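Local coordinates for TPR repeat-containing protein YrrB (Bacillus subtilis, PDB 2Q7F) that acts, possibly, as a mediator in complexes joining RNA sulfuration components, RNA processing components and aminoacyl-tRNA synthetases, through a superhelix of tetratricopeptide repeats, at residues Tyr60-Asn65 with Phe79-Ala83; Lys111-Glu115 with Leu127-Leu131; Ala193-Tyr197 with Gln223-Ala229; Leu213-Asp217 with Ala229-Lys233. One frame throughout, in Å; residues are numbered along the deposited sequence.

In the fold
All four contacts lie along a single, mostly helical chain of stacked TPR helix pairs with no strand. Contact 1 packs helix 57-69 on helix 73-86 near the N-terminal end; contact 2 follows in series, with its centre about 18 Å away, and joins helix 107-120 to helix 125-137, from TPR 3 to TPR 4. Contacts 3 and 4 lie near the C-terminal end, on the opposite side of the chain's centre from contact 1, with centres about 42 and 48 Å from its centre. Their own centres are only about 7 Å apart; they share A229 and helix 227-233, and their segments alternate along the chain. Packing between neighbours thus builds up the elongated repeat array.

Contact 1 of 4, residues Tyr60-Asn65 with Phe79-Ala83; sequences YINFAN and FYDKA
F63 points its edge at one face of F79, while Y60, nearly one turn earlier on helix 57-69, meets the rim of the same ring, CD1 to CD1 3.7 Å. The F63-F79 pair is edge-to-face: the centroids are 4.8 Å apart, the planes stand at 89°, and CD2 of F63 comes to 3.3 Å from CZ of F79. Y60 in turn offers a face to K82, whose CG sits above the ring 3.7 Å from its centroid, off toward the rim. The bend at chi2 (54°) carries the lysine chain slantwise over the tyrosine ring and leaves NZ to pair with E85. The smallest bump is centred: CB of A64 rests over the middle of the Y80 ring, 3.4 Å from its centroid, while CB of A83 fills the hollow beside I61, 3.6 Å from CG1. A64 and A83 let the antiparallel helices of a TPR pair approach to 8.2 Å between axes. At the rim the Y80 hydroxyl gives its proton to OD1 of N65, OH to OD1 2.7 Å, in the carbonyl plane; S68 OG is a weak second partner. The chemistry is therefore mostly aromatic and apolar, with one short hydrogen bond that fixes the far end of Y80 and so holds its face over A64.

Contact 2 of 4, residues Lys111-Glu115 with Leu127-Leu131; sequences KDMFE and LFYML
The carbonyl oxygen of K111 takes the amide of E115 in the regular helix bond, O to N 2.9 Å, and on the side facing helix 125-137 the methyl CD1 of L131 comes no nearer to the same oxygen than 4.2 Å. No hydrogen bond joins the two segments, so apolar shape does the work, centred on F114. CB of M130 lies over one face of the F114 ring, 3.8 Å from the centroid and displaced toward the CE2-CZ rim; CE of the methionine, brought round by bends at chi2 and chi3, adds a looser touch at CZ. L127 passes the phenylalanine in the opposite direction: its CD1 reaches CD1 of F114 at 3.8 Å and O of F114 at 3.6 Å. In L131 a chi1 of 180° swings CD1 across to CB of F114 and to OE1 of E115, the latter 3.7 Å off. The helices run antiparallel at 157° with axes 9.8 Å apart, a gap bridged by branched and aromatic side chains. Helix 91-103 adds N99 and V102 against F114, and L118 backs both leucines. At this seam between TPR 3 and TPR 4 the chemistry is dispersion and CH-pi contact, with OE1 of E115 crossing obliquely over the methyls of L131, so these two segments are joined by fit rather than by directional bonds.

Contact 3 of 4, residues Ala193-Tyr197 with Gln223-Ala229; sequences ADAFY and QPDHMLA
The turn that follows helix 211-222 packs here against the first turn of helix 193-205, closing the sixth TPR. H226 and Y197 form the centre of the contact. Q223 is the first residue to leave helical geometry; a type I beta turn from Q223 to H226 follows, tied by H226 N to Q223 O at 3.1 Å, and H226 itself takes the N-cap position of helix 227-233. A chi1 of -154° turns the imidazole away from its own amide and across to helix 193-205. There its CE1 meets OD1 of D194 at 3.1 Å, the oxygen lying near the ring plane at its edge while the carboxylate is turned nearly perpendicular to the ring. The approach is consistent with attraction between a negative oxygen and the carbon between two ring nitrogens. CB of A193 touches ND1 at 3.9 Å, and CB of Y197 touches NE2 at the same distance. The Y197 and H226 rings are inclined at 36°, neither stacked nor perpendicular. Beyond the histidine, the phenol runs along the start of helix 227-233: its CE1 reaches O of L228 at 3.7 Å, its CD1 reaches CA of A229 at 3.8 Å, and its CZ lies against CB of L228. A proline-bearing turn that leads from the second helix of one repeat into the next helix is characteristic of the TPR fold.

Contact 4 of 4, residues Leu213-Asp217 with Ala229-Lys233; sequences LEMLD and ALHAK
K233 reaches over the edge of helix 211-222 to D217, forming a salt bridge with NZ 2.9 Å from OD1. As a hydrogen bond it is weak: CE of the lysine is almost as near, 3.0 Å from the same OD1, so the ammonium meets the oxygen from the flank of its last bond. The lysine chain is extended beyond CG, whereas D217 sets out away from the partner helix and its end comes back, with CG beside the backbone N (chi1 -73°). The other carboxylate oxygen, OD2, stands 3.0 Å from O of L213; both are acceptors, and their closeness may raise the proton affinity of the carboxylate slightly, a shift the lysine would oppose. That carbonyl is already served by the amide of its own helix, D217 N to L213 O at 2.8 Å. On the other side the amide of K233 is divided between two carbonyls, weakly in each case, at 3.1 Å from O of A229 and 3.2 Å from O of L230, as the helix nears its end. Beneath the charges, L216 fills the space between the helices: CD2 meets CA of K233 at 3.7 Å and lies near CB of A232, while Y197 of helix 193-205 backs L216 and A232. L213 adds CD2 against CG of K233 at 3.8 Å. The chemistry implies a modest bond: a largely exposed ion pair borders the apolar contact that L216 makes with A232 and K233.

Contact 1 of 4, residues Tyr60-Asn65 with Phe79-Ala83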
# COMPACT_ATOMS: atom_id res chain seq x y z
N TYR A 60 14.88 18.90 -10.32
CA TYR A 60 15.50 18.01 -9.35
C TYR A 60 14.61 16.80 -9.05
O TYR A 60 15.11 15.70 -8.90
CB TYR A 60 15.83 18.72 -8.04
CG TYR A 60 16.88 19.79 -8.15
CD1 TYR A 60 18.24 19.49 -8.00
CD2 TYR A 60 16.52 21.12 -8.35
CE1 TYR A 60 19.22 20.50 -8.07
CE2 TYR A 60 17.48 22.13 -8.42
CZ TYR A 60 18.82 21.82 -8.28
OH TYR A 60 19.75 22.83 -8.36
N ILE A 61 13.30 17.01 -8.99
CA ILE A 61 12.37 15.90 -8.74
C ILE A 61 12.38 14.92 -9.91
O ILE A 61 12.48 13.71 -9.70
CB ILE A 61 10.93 16.38 -8.45
CG1 ILE A 61 10.90 17.38 -7.29
CG2 ILE A 61 10.03 15.19 -8.16
CD1 ILE A 61 9.58 18.09 -7.10
N ASN A 62 12.29 15.45 -11.12
CA ASN A 62 12.32 14.63 -12.32
C ASN A 62 13.58 13.79 -12.43
O ASN A 62 13.51 12.61 -12.80
CB ASN A 62 12.19 15.49 -13.57
CG ASN A 62 10.83 16.10 -13.71
OD1 ASN A 62 10.67 17.10 -14.40
ND2 ASN A 62 9.83 15.51 -13.06
N PHE A 63 14.72 14.39 -12.09
CA PHE A 63 15.98 13.67 -12.15
C PHE A 63 16.03 12.57 -11.09
O PHE A 63 16.54 11.49 -11.35
CB PHE A 63 17.19 14.61 -12.03
CG PHE A 63 18.51 13.95 -12.37
CD1 PHE A 63 18.66 13.21 -13.54
CD2 PHE A 63 19.60 14.07 -11.52
CE1 PHE A 63 19.88 12.60 -13.85
CE2 PHE A 63 20.83 13.46 -11.83
CZ PHE A 63 20.96 12.73 -12.99
N ALA A 64 15.47 12.86 -9.92
CA ALA A 64 15.36 11.88 -8.84
C ALA A 64 14.43 10.72 -9.21
O ALA A 64 14.73 9.56 -8.90
CB ALA A 64 14.91 12.56 -7.56
N ASN A 65 13.32 11.04 -9.87
CA ASN A 65 12.44 10.01 -10.44
C ASN A 65 13.17 9.11 -11.44
O ASN A 65 12.95 7.91 -11.48
CB ASN A 65 11.20 10.63 -11.11
CG ASN A 65 10.28 11.31 -10.11
OD1 ASN A 65 10.35 11.08 -8.91
ND2 ASN A 65 9.40 12.18 -10.62
N PHE A 79 18.66 14.05 -4.44
CA PHE A 79 17.97 15.01 -5.30
C PHE A 79 16.60 15.44 -4.75
O PHE A 79 16.27 16.61 -4.82
CB PHE A 79 17.87 14.50 -6.74
CG PHE A 79 19.12 14.72 -7.53
CD1 PHE A 79 19.36 15.95 -8.16
CD2 PHE A 79 20.08 13.73 -7.63
CE1 PHE A 79 20.51 16.17 -8.88
CE2 PHE A 79 21.25 13.95 -8.36
CZ PHE A 79 21.46 15.18 -8.99
N TYR A 80 15.83 14.49 -4.20
CA TYR A 80 14.58 14.81 -3.49
C TYR A 80 14.87 15.75 -2.35
O TYR A 80 14.12 16.69 -2.11
CB TYR A 80 13.87 13.56 -2.95
CG TYR A 80 13.31 12.63 -4.00
CD1 TYR A 80 12.42 13.10 -4.99
CD2 TYR A 80 13.66 11.27 -4.00
CE1 TYR A 80 11.90 12.23 -5.96
CE2 TYR A 80 13.15 10.40 -4.97
CZ TYR A 80 12.28 10.89 -5.94
OH TYR A 80 11.78 10.02 -6.89
N ASP A 81 15.97 15.50 -1.65
CA ASP A 81 16.41 16.36 -0.55
C ASP A 81 16.55 17.80 -1.05
O ASP A 81 16.01 18.73 -0.46
CB ASP A 81 17.72 15.86 0.05
CG ASP A 81 18.12 16.61 1.30
OD1 ASP A 81 19.08 17.40 1.24
OD2 ASP A 81 17.46 16.43 2.34
N LYS A 82 17.26 17.97 -2.16
CA LYS A 82 17.48 19.27 -2.77
C LYS A 82 16.17 19.97 -3.15
O LYS A 82 15.99 21.16 -2.88
CB LYS A 82 18.40 19.12 -3.99
CG LYS A 82 18.81 20.45 -4.67
CD LYS A 82 19.41 21.47 -3.71
CE LYS A 82 19.56 22.80 -4.41
NZ LYS A 82 20.25 23.81 -3.57
N ALA A 83 15.26 19.23 -3.76
CA ALA A 83 13.95 19.75 -4.13
C ALA A 83 13.20 20.30 -2.91
O ALA A 83 12.61 21.38 -2.99
CB ALA A 83 13.13 18.69 -4.82

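Contact 2 of 4, residues Lys111-Glu115 with Leu127-Leu131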
# COMPACT_ATOMS: atom_id res chain seq x y z
N LYS A 111 6.36 6.04 6.11
CA LYS A 111 5.15 6.63 6.69
C LYS A 111 5.33 8.14 6.82
O LYS A 111 4.46 8.93 6.45
CB LYS A 111 4.84 6.03 8.06
CG LYS A 111 3.70 6.74 8.78
CD LYS A 111 3.76 6.57 10.29
CE LYS A 111 2.82 7.56 10.97
NZ LYS A 111 2.51 7.11 12.34
N ASP A 112 6.48 8.52 7.35
CA ASP A 112 6.81 9.92 7.53
C ASP A 112 6.71 10.66 6.18
O ASP A 112 6.03 11.68 6.09
CB ASP A 112 8.20 10.01 8.16
CG ASP A 112 8.53 11.39 8.67
OD1 ASP A 112 8.87 12.26 7.84
OD2 ASP A 112 8.48 11.59 9.90
N MET A 113 7.35 10.12 5.14
CA MET A 113 7.35 10.75 3.81
C MET A 113 5.97 10.81 3.18
O MET A 113 5.59 11.85 2.61
CB MET A 113 8.32 10.04 2.84
CG MET A 113 9.83 10.29 3.08
SD MET A 113 10.41 12.01 3.12
CE MET A 113 10.47 12.31 4.89
N PHE A 114 5.22 9.71 3.28
CA PHE A 114 3.88 9.66 2.68
C PHE A 114 2.91 10.60 3.37
O PHE A 114 2.10 11.23 2.71
CB PHE A 114 3.33 8.24 2.65
CG PHE A 114 3.98 7.36 1.64
CD1 PHE A 114 4.32 7.86 0.38
CD2 PHE A 114 4.26 6.03 1.93
CE1 PHE A 114 4.94 7.04 -0.58
CE2 PHE A 114 4.87 5.21 0.98
CZ PHE A 114 5.21 5.72 -0.28
N GLU A 115 2.99 10.68 4.69
CA GLU A 115 2.12 11.58 5.42
C GLU A 115 2.48 13.05 5.12
O GLU A 115 1.60 13.91 5.08
CB GLU A 115 2.14 11.26 6.92
CG GLU A 115 0.77 11.44 7.57
CD GLU A 115 0.50 10.47 8.71
OE1 GLU A 115 0.52 9.24 8.49
OE2 GLU A 115 0.25 10.93 9.84
N LEU A 127 -1.38 7.12 -3.33
CA LEU A 127 -0.83 7.63 -2.08
C LEU A 127 -1.55 7.05 -0.88
O LEU A 127 -0.89 6.63 0.08
CB LEU A 127 -0.86 9.16 -2.02
CG LEU A 127 -0.48 9.75 -0.65
CD1 LEU A 127 1.01 9.51 -0.27
CD2 LEU A 127 -0.82 11.23 -0.57
N PHE A 128 -2.88 7.05 -0.92
CA PHE A 128 -3.64 6.50 0.19
C PHE A 128 -3.32 5.02 0.37
O PHE A 128 -3.30 4.51 1.50
CB PHE A 128 -5.14 6.72 -0.01
CG PHE A 128 -5.57 8.16 0.10
CD1 PHE A 128 -5.08 8.98 1.11
CD2 PHE A 128 -6.48 8.70 -0.82
CE1 PHE A 128 -5.47 10.32 1.21
CE2 PHE A 128 -6.89 10.04 -0.73
CZ PHE A 128 -6.38 10.84 0.29
N TYR A 129 -3.04 4.35 -0.75
CA TYR A 129 -2.67 2.94 -0.74
C TYR A 129 -1.31 2.72 -0.08
O TYR A 129 -1.20 1.91 0.85
CB TYR A 129 -2.67 2.37 -2.16
CG TYR A 129 -2.17 0.94 -2.22
CD1 TYR A 129 -2.99 -0.12 -1.80
CD2 TYR A 129 -0.88 0.64 -2.67
CE1 TYR A 129 -2.53 -1.43 -1.83
CE2 TYR A 129 -0.42 -0.66 -2.71
CZ TYR A 129 -1.25 -1.69 -2.29
OH TYR A 129 -0.81 -3.00 -2.31
N MET A 130 -0.29 3.41 -0.57
CA MET A 130 1.06 3.24 -0.05
C MET A 130 1.09 3.57 1.43
O MET A 130 1.73 2.86 2.22
CB MET A 130 2.05 4.11 -0.83
CG MET A 130 2.22 3.72 -2.30
SD MET A 130 2.77 2.02 -2.58
CE MET A 130 4.47 2.11 -1.99
N LEU A 131 0.38 4.63 1.81
CA LEU A 131 0.30 5.02 3.21
C LEU A 131 -0.45 3.97 4.02
O LEU A 131 0.06 3.49 5.02
CB LEU A 131 -0.33 6.41 3.38
CG LEU A 131 -0.48 6.97 4.79
CD1 LEU A 131 0.83 6.93 5.61
CD2 LEU A 131 -1.06 8.38 4.73

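Contact 3 of 4, residues Ala193-Tyr197 with Gln223-Ala229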
# COMPACT_ATOMS: atom_id res chain seq x y z
N ALA A 193 -6.80 -16.95 -3.38
CA ALA A 193 -6.85 -17.87 -2.24
C ALA A 193 -6.76 -17.17 -0.88
O ALA A 193 -7.53 -17.49 0.04
CB ALA A 193 -5.75 -18.93 -2.37
N ASP A 194 -5.83 -16.22 -0.75
CA ASP A 194 -5.62 -15.45 0.48
C ASP A 194 -6.90 -14.84 1.04
O ASP A 194 -7.15 -14.90 2.25
CB ASP A 194 -4.59 -14.34 0.26
CG ASP A 194 -3.18 -14.86 0.23
OD1 ASP A 194 -3.01 -16.09 0.38
OD2 ASP A 194 -2.25 -14.05 0.06
N ALA A 195 -7.70 -14.25 0.15
CA ALA A 195 -8.97 -13.64 0.52
C ALA A 195 -9.87 -14.67 1.18
O ALA A 195 -10.36 -14.45 2.29
CB ALA A 195 -9.66 -13.02 -0.69
N PHE A 196 -10.07 -15.80 0.49
CA PHE A 196 -10.86 -16.91 1.03
C PHE A 196 -10.36 -17.35 2.42
O PHE A 196 -11.17 -17.58 3.32
CB PHE A 196 -10.89 -18.09 0.06
CG PHE A 196 -11.97 -17.99 -0.99
CD1 PHE A 196 -11.64 -17.86 -2.33
CD2 PHE A 196 -13.32 -18.05 -0.63
CE1 PHE A 196 -12.63 -17.77 -3.31
CE2 PHE A 196 -14.31 -17.95 -1.60
CZ PHE A 196 -13.97 -17.82 -2.93
N TYR A 197 -9.04 -17.43 2.58
CA TYR A 197 -8.45 -17.82 3.86
C TYR A 197 -8.77 -16.81 4.94
O TYR A 197 -9.18 -17.18 6.05
CB TYR A 197 -6.93 -18.00 3.74
CG TYR A 197 -6.21 -17.92 5.07
CD1 TYR A 197 -6.27 -18.98 5.98
CD2 TYR A 197 -5.48 -16.78 5.41
CE1 TYR A 197 -5.60 -18.91 7.21
CE2 TYR A 197 -4.82 -16.70 6.63
CZ TYR A 197 -4.89 -17.76 7.52
OH TYR A 197 -4.23 -17.67 8.72
N GLN A 223 -5.26 -23.15 -3.97
CA GLN A 223 -3.84 -23.44 -3.77
C GLN A 223 -3.66 -24.62 -2.80
O GLN A 223 -3.76 -24.45 -1.58
CB GLN A 223 -3.12 -22.19 -3.26
CG GLN A 223 -1.60 -22.31 -3.23
CD GLN A 223 -0.90 -21.03 -2.79
OE1 GLN A 223 -1.52 -20.10 -2.28
NE2 GLN A 223 0.41 -20.99 -2.99
N PRO A 224 -3.40 -25.82 -3.34
CA PRO A 224 -3.28 -27.04 -2.53
C PRO A 224 -2.17 -27.00 -1.48
O PRO A 224 -2.16 -27.84 -0.58
CB PRO A 224 -3.01 -28.14 -3.56
CG PRO A 224 -3.50 -27.58 -4.85
CD PRO A 224 -3.21 -26.12 -4.77
N ASP A 225 -1.24 -26.05 -1.59
CA ASP A 225 -0.15 -25.91 -0.61
C ASP A 225 -0.28 -24.68 0.30
O ASP A 225 0.72 -24.16 0.81
CB ASP A 225 1.23 -25.97 -1.29
CG ASP A 225 1.47 -24.84 -2.28
OD1 ASP A 225 1.25 -23.65 -1.95
OD2 ASP A 225 1.91 -25.15 -3.41
N HIS A 226 -1.51 -24.23 0.51
CA HIS A 226 -1.78 -23.13 1.43
C HIS A 226 -1.69 -23.63 2.88
O HIS A 226 -2.70 -23.99 3.48
CB HIS A 226 -3.17 -22.54 1.16
CG HIS A 226 -3.31 -21.11 1.57
ND1 HIS A 226 -3.52 -20.09 0.67
CD2 HIS A 226 -3.25 -20.52 2.79
CE1 HIS A 226 -3.59 -18.94 1.31
NE2 HIS A 226 -3.43 -19.17 2.60
N MET A 227 -0.47 -23.64 3.42
CA MET A 227 -0.18 -24.22 4.73
C MET A 227 -0.95 -23.58 5.88
O MET A 227 -1.37 -24.27 6.81
CB MET A 227 1.32 -24.22 5.04
CG MET A 227 2.00 -25.57 4.78
SD MET A 227 3.48 -25.82 5.79
CE MET A 227 4.55 -24.49 5.22
N LEU A 228 -1.12 -22.26 5.82
CA LEU A 228 -1.92 -21.54 6.80
C LEU A 228 -3.40 -21.95 6.74
O LEU A 228 -4.01 -22.19 7.78
CB LEU A 228 -1.75 -20.03 6.65
CG LEU A 228 -0.76 -19.30 7.57
CD1 LEU A 228 0.51 -20.12 7.92
CD2 LEU A 228 -0.37 -17.95 6.98
N ALA A 229 -3.96 -22.07 5.54
CA ALA A 229 -5.32 -22.57 5.39
C ALA A 229 -5.40 -23.99 5.91
O ALA A 229 -6.40 -24.38 6.50
CB ALA A 229 -5.78 -22.50 3.94

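Contact 4 of 4, residues Leu213-Asp217 with Ala229-Lys233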
# COMPACT_ATOMS: atom_id res chain seq x y z
N LEU A 213 -15.24 -23.14 7.58
CA LEU A 213 -14.68 -24.29 6.88
C LEU A 213 -14.99 -24.25 5.39
O LEU A 213 -14.16 -24.67 4.57
CB LEU A 213 -15.15 -25.60 7.52
CG LEU A 213 -14.64 -25.89 8.94
CD1 LEU A 213 -15.42 -27.04 9.58
CD2 LEU A 213 -13.14 -26.17 8.99
N GLU A 214 -16.16 -23.71 5.04
CA GLU A 214 -16.57 -23.51 3.65
C GLU A 214 -15.58 -22.62 2.88
O GLU A 214 -15.05 -23.04 1.85
CB GLU A 214 -17.99 -22.91 3.61
CG GLU A 214 -18.45 -22.39 2.25
CD GLU A 214 -19.79 -21.67 2.34
OE1 GLU A 214 -20.78 -22.28 2.81
OE2 GLU A 214 -19.87 -20.48 1.93
N MET A 215 -15.34 -21.42 3.39
CA MET A 215 -14.41 -20.46 2.78
C MET A 215 -12.97 -20.98 2.79
O MET A 215 -12.21 -20.73 1.85
CB MET A 215 -14.49 -19.09 3.48
CG MET A 215 -15.83 -18.39 3.38
SD MET A 215 -16.26 -17.89 1.71
CE MET A 215 -18.03 -17.65 1.86
N LEU A 216 -12.63 -21.70 3.85
CA LEU A 216 -11.30 -22.29 4.04
C LEU A 216 -11.04 -23.37 3.00
O LEU A 216 -9.93 -23.46 2.45
CB LEU A 216 -11.21 -22.87 5.45
CG LEU A 216 -9.95 -22.73 6.32
CD1 LEU A 216 -9.36 -21.33 6.26
CD2 LEU A 216 -10.32 -23.08 7.75
N ASP A 217 -12.06 -24.19 2.73
CA ASP A 217 -12.01 -25.21 1.69
C ASP A 217 -11.56 -24.60 0.37
O ASP A 217 -10.57 -25.03 -0.21
CB ASP A 217 -13.39 -25.86 1.49
CG ASP A 217 -13.77 -26.79 2.63
OD1 ASP A 217 -12.86 -27.35 3.28
OD2 ASP A 217 -14.98 -26.95 2.88
N ALA A 229 -3.96 -22.07 5.54
CA ALA A 229 -5.32 -22.57 5.39
C ALA A 229 -5.40 -23.99 5.91
O ALA A 229 -6.40 -24.38 6.50
CB ALA A 229 -5.78 -22.50 3.94
N LEU A 230 -4.33 -24.75 5.70
CA LEU A 230 -4.25 -26.13 6.17
C LEU A 230 -4.26 -26.22 7.69
O LEU A 230 -5.09 -26.93 8.28
CB LEU A 230 -3.01 -26.83 5.59
CG LEU A 230 -3.09 -27.26 4.12
CD1 LEU A 230 -1.70 -27.58 3.57
CD2 LEU A 230 -4.04 -28.44 3.94
N HIS A 231 -3.35 -25.49 8.33
CA HIS A 231 -3.26 -25.46 9.78
C HIS A 231 -4.52 -24.88 10.41
O HIS A 231 -4.98 -25.36 11.45
CB HIS A 231 -2.02 -24.70 10.24
CG HIS A 231 -0.73 -25.31 9.80
ND1 HIS A 231 -0.53 -26.68 9.74
CD2 HIS A 231 0.43 -24.75 9.39
CE1 HIS A 231 0.69 -26.93 9.32
NE2 HIS A 231 1.30 -25.77 9.10
N ALA A 232 -5.09 -23.86 9.76
CA ALA A 232 -6.33 -23.24 10.23
C ALA A 232 -7.50 -24.22 10.25
O ALA A 232 -8.36 -24.15 11.12
CB ALA A 232 -6.67 -22.01 9.39
N LYS A 233 -7.51 -25.13 9.28
CA LYS A 233 -8.62 -26.08 9.11
C LYS A 233 -8.56 -27.23 10.11
O LYS A 233 -9.60 -27.80 10.47
CB LYS A 233 -8.64 -26.61 7.67
CG LYS A 233 -9.98 -27.16 7.20
CD LYS A 233 -9.86 -27.80 5.82
CE LYS A 233 -11.12 -28.56 5.44
NZ LYS A 233 -10.94 -29.33 4.17